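Local coordinates for protein glutamate racemase (PDB 3OUT) that belongs to the Asp/Glu/hydantoin racemase family and holds D-glutamic acid in a pocket assembled from loops and helix starts of its two parallel-sheet units, at residues B[76-81]-B[126-131]; B[173-178]-B[197-202]; B[36-41]-B[62-67]; B[153-158]-B[242-247]. All blocks are in the same frame, centred on the assembly; numbering follows the deposited sequence.

In the fold
The four contacts illustrate how one alpha/beta chain is joined at its ligand pocket, its sheets and its surface. Contact 1 lies at the pocket itself: C77, N78 and T79 all belong to the D-glutamic acid site. Contact 3 packs helix 51-67 on strand 35-39, its centre about 19 Å from that of contact 1, and the side chain of F38 is about 11 Å from the ligand. Contact 4 is a surface link whose E155 side chain lies about 13 Å from the ligand; it touches contact 3 where I41 packs on P242 and F245. Contact 2 is peripheral, its centre about 37 Å from that of contact 3, and falls within the sequence between the two segments of contact 4.

Contact 1 (B[76-81]-B[126-131]); sequences ACNTIS and NAYALQ. With DGL (D-glutamic acid), chain E.
N78 and Y128 meet through a single polar bridge, in which the phenol reaches across to the carboxamide from helix 127-135. The amide plane is turned only 29° from the ring plane, and OD1 of N78 lies at the ring's edge in its plane. Y128 OH donates to N78 OD1 over 2.7 Å, approaching almost in line with the carbonyl bond (167° at the oxygen). In N78, chi1 (-70°) sets CG beside the backbone N, and the turn at chi2 points ND2 to the ligand: ND2 of N78 donates to OE2 of D-glutamic acid at 3.0 Å, and the backbone N of N78 reaches the same OE2 at 2.9 Å.

The other oxygen of that carboxylate is taken up by T79, whose OG1 donates to OE1 of the ligand at 2.7 Å; a weak bond from T79 N adds to it. This is the start of helix 78-92. C77 occupies the N-cap position, where its SG accepts from I80 N at 3.4 Å, and the same SG comes within 3.7 Å of CD of the ligand. The carbonyl O of C77 is gripped from opposite faces of its plane by S81 N and S81 OG.

I101 of helix 100-106 packs against Y128, and V100 of that helix against N78. The phenol's bond to OD1 and the ND2 bond to OE2 together hold the flip of the amide, consistent with ND2 facing the ligand. Y128 therefore acts as a second-shell residue for N78, and the N-H groups of the first helical turn probably help to stabilise the carboxylate's negative charge.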
# COMPACT_ATOMS: atom_id res chain seq x y z
N ALA B 76 -2.37 -0.68 -20.72
CA ALA B 76 -1.85 0.51 -21.44
C ALA B 76 -0.37 0.77 -21.21
O ALA B 76 0.32 1.43 -22.05
CB ALA B 76 -2.66 1.75 -21.05
N CYS B 77 0.12 0.25 -20.08
CA CYS B 77 1.47 0.51 -19.57
C CYS B 77 2.42 -0.58 -20.06
O CYS B 77 2.17 -1.78 -19.87
CB CYS B 77 1.43 0.48 -18.04
SG CYS B 77 3.07 0.71 -17.30
N ASN B 78 3.51 -0.16 -20.70
CA ASN B 78 4.51 -1.09 -21.16
C ASN B 78 5.24 -1.81 -20.02
O ASN B 78 5.65 -2.96 -20.16
CB ASN B 78 5.56 -0.40 -22.04
CG ASN B 78 5.02 0.04 -23.38
OD1 ASN B 78 5.18 -0.67 -24.41
ND2 ASN B 78 4.43 1.24 -23.41
N THR B 79 5.40 -1.12 -18.90
CA THR B 79 6.14 -1.65 -17.75
C THR B 79 5.32 -2.77 -17.12
O THR B 79 5.83 -3.85 -16.89
CB THR B 79 6.50 -0.52 -16.71
OG1 THR B 79 7.25 0.51 -17.35
CG2 THR B 79 7.22 -1.11 -15.51
N ILE B 80 4.03 -2.55 -16.88
CA ILE B 80 3.14 -3.63 -16.40
C ILE B 80 3.06 -4.77 -17.42
O ILE B 80 3.15 -5.94 -17.06
CB ILE B 80 1.73 -3.09 -16.05
CG1 ILE B 80 1.83 -2.06 -14.92
CG2 ILE B 80 0.78 -4.25 -15.62
CD1 ILE B 80 0.49 -1.29 -14.64
N SER B 81 2.91 -4.43 -18.70
CA SER B 81 2.87 -5.49 -19.73
C SER B 81 4.13 -6.36 -19.76
O SER B 81 4.06 -7.57 -19.99
CB SER B 81 2.71 -4.86 -21.11
OG SER B 81 1.44 -4.17 -21.25
N ASN B 126 13.73 -7.45 -20.28
CA ASN B 126 13.95 -8.05 -21.61
C ASN B 126 12.68 -8.42 -22.39
O ASN B 126 12.77 -9.12 -23.43
CB ASN B 126 14.91 -9.27 -21.55
CG ASN B 126 15.56 -9.58 -22.89
OD1 ASN B 126 16.08 -8.68 -23.56
ND2 ASN B 126 15.54 -10.87 -23.29
N ALA B 127 11.52 -7.92 -21.97
CA ALA B 127 10.29 -8.38 -22.54
C ALA B 127 10.18 -8.09 -24.06
O ALA B 127 9.68 -8.93 -24.80
CB ALA B 127 9.07 -7.75 -21.80
N TYR B 128 10.59 -6.92 -24.52
CA TYR B 128 10.39 -6.60 -25.94
C TYR B 128 11.26 -7.50 -26.80
O TYR B 128 10.78 -8.06 -27.77
CB TYR B 128 10.66 -5.13 -26.25
CG TYR B 128 9.41 -4.27 -26.34
CD1 TYR B 128 8.61 -4.33 -27.44
CD2 TYR B 128 9.07 -3.34 -25.34
CE1 TYR B 128 7.47 -3.53 -27.54
CE2 TYR B 128 8.00 -2.56 -25.44
CZ TYR B 128 7.18 -2.66 -26.56
OH TYR B 128 6.05 -1.86 -26.65
N ALA B 129 12.53 -7.63 -26.44
CA ALA B 129 13.40 -8.54 -27.24
C ALA B 129 12.88 -9.96 -27.22
O ALA B 129 12.81 -10.62 -28.25
CB ALA B 129 14.81 -8.47 -26.74
N LEU B 130 12.48 -10.45 -26.06
CA LEU B 130 11.94 -11.80 -25.94
C LEU B 130 10.71 -12.03 -26.81
O LEU B 130 10.62 -13.03 -27.54
CB LEU B 130 11.62 -12.13 -24.49
CG LEU B 130 11.16 -13.56 -24.21
CD1 LEU B 130 12.36 -14.52 -24.31
CD2 LEU B 130 10.40 -13.63 -22.87
N GLN B 131 9.78 -11.08 -26.78
CA GLN B 131 8.51 -11.24 -27.51
C GLN B 131 8.72 -11.09 -29.01
O GLN B 131 8.07 -11.76 -29.78
CB GLN B 131 7.45 -10.27 -27.01
CG GLN B 131 7.06 -10.49 -25.54
CD GLN B 131 6.37 -11.81 -25.28
OE1 GLN B 131 5.53 -12.25 -26.05
NE2 GLN B 131 6.74 -12.47 -24.17
N DGL E . 3.69 5.31 -16.19
CA DGL E . 5.14 4.97 -16.40
C DGL E . 5.81 4.68 -15.08
O DGL E . 5.09 4.41 -14.09
CB DGL E . 5.37 3.75 -17.28
CG DGL E . 4.67 3.78 -18.64
CD DGL E . 5.11 2.71 -19.61
OE1 DGL E . 6.10 1.99 -19.34
OE2 DGL E . 4.47 2.61 -20.70
OXT DGL E . 7.06 4.63 -15.00

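Contact 2 (B[173-178]-B[197-202]); sequences YFHDKN and AKILDV
H175 turns its ring beside its own backbone N (chi1 -79°), while L200 swings CG anti to its backbone N (chi1 -168°); the two side chains then run alongside one another in opposite senses. The nearest carbons of the pair are CD2 of H175 and CD1 of L200, 3.7 Å apart. The imidazole continues beyond the leucine to the backbone of the preceding residue, and NE2 of H175 donates to the carbonyl O of I199 at 3.1 Å. This bond is straight at the hydrogen (173°) and lies in the ring plane, yet it arrives above the plane of the carbonyl group instead of on one of its lone pairs. CG2 of I199 stands 4.1 Å from the same NE2, giving the bond an apolar flank.

L200 also packs against F174, lying across it. The CD2 methyl of L200 is 3.9 Å from CB of F174, so the leucine fork leans on the root of the phenylalanine, while the far end of the ring extends away from the leucine segment. One face of that ring is covered by CD2 of Y173.

The loop contains a type I turn from F174 to K177. NZ of K177 is held by Y173 O and by a salt bridge to OD1 of D176, each at 2.9 Å.

The contact thus ties the loop after helix 161-171 to the C-terminal end of helix 193-199 and the residue after it. F174 and L200 both rest on L182 of strand 181-184, Y173 leans on Y142 of strand 140-145, and I199 packs against K168 and L171 of helix 161-171.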
# COMPACT_ATOMS: atom_id res chain seq x y z
N TYR B 173 23.30 5.70 -28.65
CA TYR B 173 23.52 4.25 -28.70
C TYR B 173 23.10 3.64 -30.05
O TYR B 173 23.70 2.66 -30.45
CB TYR B 173 22.76 3.56 -27.56
CG TYR B 173 22.68 2.06 -27.62
CD1 TYR B 173 23.78 1.28 -27.33
CD2 TYR B 173 21.49 1.41 -27.95
CE1 TYR B 173 23.70 -0.12 -27.36
CE2 TYR B 173 21.41 0.03 -27.99
CZ TYR B 173 22.51 -0.72 -27.70
OH TYR B 173 22.43 -2.08 -27.71
N PHE B 174 22.09 4.21 -30.72
CA PHE B 174 21.53 3.61 -31.94
C PHE B 174 22.21 4.07 -33.22
O PHE B 174 21.94 3.53 -34.28
CB PHE B 174 20.03 3.90 -32.06
CG PHE B 174 19.22 3.30 -30.95
CD1 PHE B 174 18.92 1.97 -30.96
CD2 PHE B 174 18.76 4.08 -29.92
CE1 PHE B 174 18.17 1.40 -29.94
CE2 PHE B 174 18.03 3.54 -28.89
CZ PHE B 174 17.73 2.19 -28.90
N HIS B 175 23.07 5.07 -33.14
CA HIS B 175 23.55 5.68 -34.40
C HIS B 175 24.30 4.70 -35.30
O HIS B 175 24.15 4.77 -36.52
CB HIS B 175 24.37 6.93 -34.14
CG HIS B 175 23.53 8.14 -33.86
ND1 HIS B 175 23.86 9.07 -32.90
CD2 HIS B 175 22.37 8.55 -34.41
CE1 HIS B 175 22.93 10.01 -32.87
NE2 HIS B 175 22.01 9.71 -33.77
N ASP B 176 25.07 3.79 -34.72
CA ASP B 176 25.81 2.81 -35.55
C ASP B 176 25.06 1.48 -35.74
O ASP B 176 25.65 0.53 -36.27
CB ASP B 176 27.20 2.54 -34.94
CG ASP B 176 27.15 1.77 -33.64
OD1 ASP B 176 26.07 1.66 -33.06
OD2 ASP B 176 28.19 1.27 -33.18
N LYS B 177 23.79 1.38 -35.34
CA LYS B 177 23.12 0.06 -35.31
C LYS B 177 22.27 -0.24 -36.54
O LYS B 177 21.77 -1.35 -36.67
CB LYS B 177 22.20 -0.07 -34.06
CG LYS B 177 22.87 0.15 -32.69
CD LYS B 177 24.07 -0.77 -32.48
CE LYS B 177 24.50 -0.85 -31.02
NZ LYS B 177 25.33 0.30 -30.58
N ASN B 178 22.08 0.75 -37.42
CA ASN B 178 21.31 0.58 -38.63
C ASN B 178 19.90 0.01 -38.35
O ASN B 178 19.41 -0.91 -39.04
CB ASN B 178 22.07 -0.32 -39.63
CG ASN B 178 23.46 0.19 -39.93
OD1 ASN B 178 23.63 1.34 -40.35
ND2 ASN B 178 24.47 -0.66 -39.73
N ALA B 197 12.67 12.34 -33.48
CA ALA B 197 12.83 12.29 -34.94
C ALA B 197 13.98 13.17 -35.43
O ALA B 197 14.62 12.86 -36.45
CB ALA B 197 11.57 12.72 -35.60
N LYS B 198 14.26 14.27 -34.71
CA LYS B 198 15.43 15.15 -35.04
C LYS B 198 16.79 14.47 -34.82
O LYS B 198 17.76 14.75 -35.55
CB LYS B 198 15.45 16.43 -34.19
CG LYS B 198 14.58 17.60 -34.58
CD LYS B 198 14.77 18.71 -33.53
CE LYS B 198 14.24 20.07 -33.96
NZ LYS B 198 12.75 20.08 -34.13
N ILE B 199 16.87 13.61 -33.81
CA ILE B 199 18.11 12.93 -33.43
C ILE B 199 18.33 11.62 -34.19
O ILE B 199 19.45 11.28 -34.58
CB ILE B 199 18.10 12.60 -31.91
CG1 ILE B 199 17.75 13.83 -31.05
CG2 ILE B 199 19.40 11.95 -31.50
CD1 ILE B 199 18.49 15.13 -31.40
N LEU B 200 17.25 10.87 -34.38
CA LEU B 200 17.33 9.55 -34.95
C LEU B 200 16.26 9.44 -36.01
O LEU B 200 15.09 9.22 -35.72
CB LEU B 200 17.15 8.51 -33.84
CG LEU B 200 17.48 7.08 -34.18
CD1 LEU B 200 18.99 6.97 -34.46
CD2 LEU B 200 17.06 6.15 -33.04
N ASP B 201 16.69 9.61 -37.25
CA ASP B 201 15.81 9.69 -38.40
C ASP B 201 15.38 8.30 -38.88
O ASP B 201 15.85 7.79 -39.91
CB ASP B 201 16.53 10.45 -39.51
CG ASP B 201 15.63 10.78 -40.67
OD1 ASP B 201 14.42 11.03 -40.45
OD2 ASP B 201 16.15 10.79 -41.82
N VAL B 202 14.52 7.65 -38.10
CA VAL B 202 13.97 6.35 -38.47
C VAL B 202 12.49 6.29 -38.15
O VAL B 202 11.99 7.15 -37.42
CB VAL B 202 14.71 5.21 -37.74
CG1 VAL B 202 16.17 5.23 -38.07
CG2 VAL B 202 14.52 5.32 -36.25

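Contact 3 (B[36-41]-B[62-67]); sequences IYFGDI and AKFLID
F38 and F64 form the tight part of this buried interface. CE1 of F38 sits over one face of the F64 ring, displaced from its centre, and CD1 of F38 approaches CD1 of F64 to 3.6 Å. The rings meet obliquely, with planes at 59° and centroids 5.0 Å apart. Both phenylalanines hold CG anti to the backbone N, which extends each ring into the space between strand and helix.

Packing is looser beside them. CD2 of L65 lies 3.9 Å from CG2 of I36 but 4.3 Å from CB of F38, a single methyl lying against two strand residues. Here strand 35-39 and helix 51-67 supply the first two elements of a beta-alpha-beta crossover: the chain leaves the strand, returns along the helix and enters strand 72-75, with strand 10-14 between the two strands in the sheet. The short segments run nearly antiparallel (161°), their axes 10.2 Å apart.

Of the helical residues, K63 is the exposed one, although helix 78-92 meets both K63 and I66 through its I91 and A92. A third subunit, another copy of the protein, adds its R51 against F64 and its L130 against D67.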
# COMPACT_ATOMS: atom_id res chain seq x y z
N ILE B 36 -13.57 2.27 -17.88
CA ILE B 36 -13.03 2.53 -16.56
C ILE B 36 -11.51 2.60 -16.74
O ILE B 36 -10.90 1.62 -17.15
CB ILE B 36 -13.34 1.39 -15.56
CG1 ILE B 36 -14.83 1.31 -15.28
CG2 ILE B 36 -12.51 1.58 -14.28
CD1 ILE B 36 -15.24 0.10 -14.35
N TYR B 37 -10.94 3.76 -16.49
CA TYR B 37 -9.50 3.94 -16.44
C TYR B 37 -9.04 3.78 -14.97
O TYR B 37 -9.65 4.37 -14.05
CB TYR B 37 -9.13 5.34 -16.93
CG TYR B 37 -7.67 5.69 -16.66
CD1 TYR B 37 -6.67 5.34 -17.55
CD2 TYR B 37 -7.30 6.41 -15.52
CE1 TYR B 37 -5.34 5.61 -17.30
CE2 TYR B 37 -5.96 6.68 -15.26
CZ TYR B 37 -4.99 6.31 -16.13
OH TYR B 37 -3.64 6.59 -15.88
N PHE B 38 -7.97 3.01 -14.77
CA PHE B 38 -7.33 2.91 -13.46
C PHE B 38 -5.92 3.40 -13.52
O PHE B 38 -5.11 2.89 -14.30
CB PHE B 38 -7.32 1.49 -12.90
CG PHE B 38 -7.05 1.43 -11.41
CD1 PHE B 38 -8.10 1.31 -10.52
CD2 PHE B 38 -5.77 1.61 -10.91
CE1 PHE B 38 -7.88 1.36 -9.15
CE2 PHE B 38 -5.54 1.63 -9.55
CZ PHE B 38 -6.62 1.50 -8.67
N GLY B 39 -5.59 4.35 -12.67
CA GLY B 39 -4.20 4.78 -12.54
C GLY B 39 -3.78 4.76 -11.09
O GLY B 39 -4.43 5.38 -10.23
N ASP B 40 -2.69 4.06 -10.80
CA ASP B 40 -2.11 3.96 -9.45
C ASP B 40 -1.20 5.16 -9.20
O ASP B 40 0.00 5.02 -8.92
CB ASP B 40 -1.35 2.65 -9.30
CG ASP B 40 -0.91 2.35 -7.90
OD1 ASP B 40 -1.38 3.00 -6.93
OD2 ASP B 40 -0.05 1.43 -7.77
N ILE B 41 -1.79 6.34 -9.26
CA ILE B 41 -1.07 7.63 -9.12
C ILE B 41 -0.28 7.75 -7.79
O ILE B 41 0.74 8.42 -7.73
CB ILE B 41 -2.03 8.84 -9.34
CG1 ILE B 41 -2.89 8.68 -10.60
CG2 ILE B 41 -1.22 10.15 -9.47
CD1 ILE B 41 -2.12 8.32 -11.91
N ALA B 62 -5.53 -5.39 -10.85
CA ALA B 62 -6.29 -6.43 -11.56
C ALA B 62 -7.50 -6.85 -10.79
O ALA B 62 -8.62 -6.92 -11.35
CB ALA B 62 -5.40 -7.66 -11.90
N LYS B 63 -7.33 -7.09 -9.49
CA LYS B 63 -8.46 -7.50 -8.66
C LYS B 63 -9.51 -6.39 -8.60
O LYS B 63 -10.71 -6.66 -8.63
CB LYS B 63 -7.99 -7.94 -7.27
CG LYS B 63 -7.14 -9.19 -7.36
CD LYS B 63 -6.42 -9.52 -6.05
CE LYS B 63 -5.42 -10.65 -6.25
NZ LYS B 63 -4.70 -11.03 -4.93
N PHE B 64 -9.08 -5.13 -8.47
CA PHE B 64 -10.02 -4.03 -8.44
C PHE B 64 -10.83 -4.02 -9.73
O PHE B 64 -12.05 -3.87 -9.69
CB PHE B 64 -9.27 -2.69 -8.26
CG PHE B 64 -10.17 -1.50 -8.23
CD1 PHE B 64 -10.66 -0.95 -9.40
CD2 PHE B 64 -10.57 -0.95 -7.02
CE1 PHE B 64 -11.49 0.13 -9.37
CE2 PHE B 64 -11.42 0.14 -6.99
CZ PHE B 64 -11.87 0.69 -8.18
N LEU B 65 -10.19 -4.18 -10.88
CA LEU B 65 -10.94 -4.08 -12.14
C LEU B 65 -11.91 -5.24 -12.32
O LEU B 65 -13.02 -5.04 -12.82
CB LEU B 65 -9.98 -4.01 -13.32
CG LEU B 65 -9.27 -2.68 -13.50
CD1 LEU B 65 -8.19 -2.74 -14.56
CD2 LEU B 65 -10.26 -1.51 -13.80
N ILE B 66 -11.49 -6.44 -11.92
CA ILE B 66 -12.33 -7.63 -12.04
C ILE B 66 -13.56 -7.52 -11.14
O ILE B 66 -14.66 -7.91 -11.53
CB ILE B 66 -11.53 -8.93 -11.83
CG1 ILE B 66 -10.53 -9.12 -12.97
CG2 ILE B 66 -12.49 -10.16 -11.65
CD1 ILE B 66 -11.06 -9.28 -14.44
N ASP B 67 -13.42 -6.88 -9.99
CA ASP B 67 -14.56 -6.59 -9.11
C ASP B 67 -15.55 -5.62 -9.71
O ASP B 67 -16.74 -5.60 -9.30
CB ASP B 67 -14.08 -6.01 -7.77
CG ASP B 67 -13.80 -7.04 -6.73
OD1 ASP B 67 -13.76 -8.24 -7.05
OD2 ASP B 67 -13.57 -6.58 -5.58

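Contact 4 (B[153-158]-B[242-247]); sequences IEEGFV and PLKFRS
E155 and K244 face each other from two backbone corners: E155 follows the end of helix 149-154, where G156, at a positive phi of 95°, completes a Schellman motif, and K244 lies in a type I turn from P242 to F245. In the first corner G156 N bonds to I153 O at 3.0 Å.

From there the two side chains come together roughly perpendicular. E155 sets out away from the other segment, but a bend at chi2 (-62°) brings its carboxylate back. NZ of K244 then meets OE1 of E155 at 2.8 Å, a salt bridge made on the syn side of that oxygen with the ammonium 27° out of the carboxylate plane. OE2 of E155 is more distant, 3.9 Å from NZ of K244, so one oxygen carries the bond.

A water reinforces the link. It accepts from NZ of K244 at 2.7 Å and donates to the backbone O of E155 at 2.9 Å, so the ammonium grips both the side chain and, through the water, the main chain of one residue. The carbonyl O of K244 in turn accepts from OG of S247.

Around this surface link, I153 packs on M251 and F252 of helix 245-253, and F157 on I162 and V163 of helix 161-171. F245 touches M257 in the loop that follows helix 245-253, while G147 of a fourth subunit packs against E155.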
# COMPACT_ATOMS: atom_id res chain seq x y z
N ILE B 153 8.94 14.53 -18.94
CA ILE B 153 7.71 14.79 -19.66
C ILE B 153 6.60 15.20 -18.69
O ILE B 153 5.81 16.14 -18.95
CB ILE B 153 7.34 13.56 -20.55
CG1 ILE B 153 8.33 13.47 -21.72
CG2 ILE B 153 5.89 13.61 -21.05
CD1 ILE B 153 8.30 12.10 -22.39
N GLU B 154 6.54 14.53 -17.54
CA GLU B 154 5.53 14.86 -16.53
C GLU B 154 5.75 16.25 -15.93
O GLU B 154 4.80 16.88 -15.48
CB GLU B 154 5.42 13.80 -15.45
CG GLU B 154 4.83 12.48 -16.01
CD GLU B 154 4.59 11.41 -14.98
OE1 GLU B 154 4.89 11.63 -13.78
OE2 GLU B 154 4.10 10.32 -15.36
N GLU B 155 7.00 16.72 -15.95
CA GLU B 155 7.33 18.06 -15.47
C GLU B 155 7.12 19.13 -16.54
O GLU B 155 7.39 20.30 -16.30
CB GLU B 155 8.76 18.11 -14.98
CG GLU B 155 9.00 17.30 -13.74
CD GLU B 155 8.19 17.79 -12.56
OE1 GLU B 155 7.93 19.02 -12.46
OE2 GLU B 155 7.76 16.94 -11.74
N GLY B 156 6.70 18.71 -17.72
CA GLY B 156 6.36 19.66 -18.79
C GLY B 156 7.45 19.96 -19.78
O GLY B 156 7.27 20.86 -20.62
N PHE B 157 8.59 19.26 -19.71
CA PHE B 157 9.67 19.45 -20.66
C PHE B 157 9.37 18.52 -21.83
O PHE B 157 9.67 17.34 -21.78
CB PHE B 157 11.05 19.14 -20.05
CG PHE B 157 11.48 20.06 -18.95
CD1 PHE B 157 11.14 19.79 -17.64
CD2 PHE B 157 12.31 21.14 -19.19
CE1 PHE B 157 11.54 20.61 -16.60
CE2 PHE B 157 12.74 21.96 -18.15
CZ PHE B 157 12.36 21.69 -16.85
N VAL B 158 8.74 19.07 -22.87
CA VAL B 158 8.17 18.26 -23.99
C VAL B 158 8.70 18.65 -25.37
O VAL B 158 8.38 18.02 -26.39
CB VAL B 158 6.64 18.27 -23.99
CG1 VAL B 158 6.08 17.54 -22.72
CG2 VAL B 158 6.08 19.70 -24.13
N PRO B 242 -2.70 14.36 -6.93
CA PRO B 242 -1.83 15.50 -6.65
C PRO B 242 -2.15 16.71 -7.54
O PRO B 242 -2.85 16.58 -8.55
CB PRO B 242 -0.44 14.97 -6.96
CG PRO B 242 -0.70 13.97 -8.06
CD PRO B 242 -2.03 13.34 -7.77
N LEU B 243 -1.64 17.87 -7.17
CA LEU B 243 -2.03 19.09 -7.85
C LEU B 243 -1.78 19.09 -9.35
O LEU B 243 -2.56 19.65 -10.08
CB LEU B 243 -1.27 20.26 -7.22
CG LEU B 243 -1.77 21.65 -7.37
CD1 LEU B 243 -3.20 21.82 -6.83
CD2 LEU B 243 -0.75 22.55 -6.62
N LYS B 244 -0.69 18.46 -9.80
CA LYS B 244 -0.38 18.46 -11.23
C LYS B 244 -1.14 17.41 -12.03
O LYS B 244 -1.01 17.40 -13.26
CB LYS B 244 1.14 18.39 -11.50
CG LYS B 244 1.78 19.78 -11.40
CD LYS B 244 3.13 19.94 -12.17
CE LYS B 244 4.33 19.56 -11.28
NZ LYS B 244 5.62 20.25 -11.58
N PHE B 245 -1.95 16.56 -11.39
CA PHE B 245 -2.53 15.42 -12.11
C PHE B 245 -3.50 15.80 -13.24
O PHE B 245 -3.44 15.27 -14.35
CB PHE B 245 -3.17 14.43 -11.13
CG PHE B 245 -3.85 13.28 -11.83
CD1 PHE B 245 -3.10 12.37 -12.57
CD2 PHE B 245 -5.21 13.15 -11.82
CE1 PHE B 245 -3.68 11.30 -13.24
CE2 PHE B 245 -5.81 12.09 -12.48
CZ PHE B 245 -5.03 11.17 -13.22
N ARG B 246 -4.42 16.70 -12.92
CA ARG B 246 -5.40 17.15 -13.90
C ARG B 246 -4.72 17.60 -15.15
O ARG B 246 -5.03 17.11 -16.25
CB ARG B 246 -6.24 18.28 -13.31
CG ARG B 246 -7.58 18.51 -14.00
CD ARG B 246 -7.51 19.18 -15.36
NE ARG B 246 -6.76 20.45 -15.37
CZ ARG B 246 -6.28 21.05 -16.47
NH1 ARG B 246 -6.45 20.51 -17.69
NH2 ARG B 246 -5.59 22.20 -16.35
N SER B 247 -3.76 18.50 -15.01
CA SER B 247 -3.13 19.09 -16.18
C SER B 247 -2.26 18.10 -16.96
O SER B 247 -2.31 18.07 -18.17
CB SER B 247 -2.36 20.35 -15.79
OG SER B 247 -1.24 20.05 -14.99
O HOH W 1 5.61 21.13 -14.14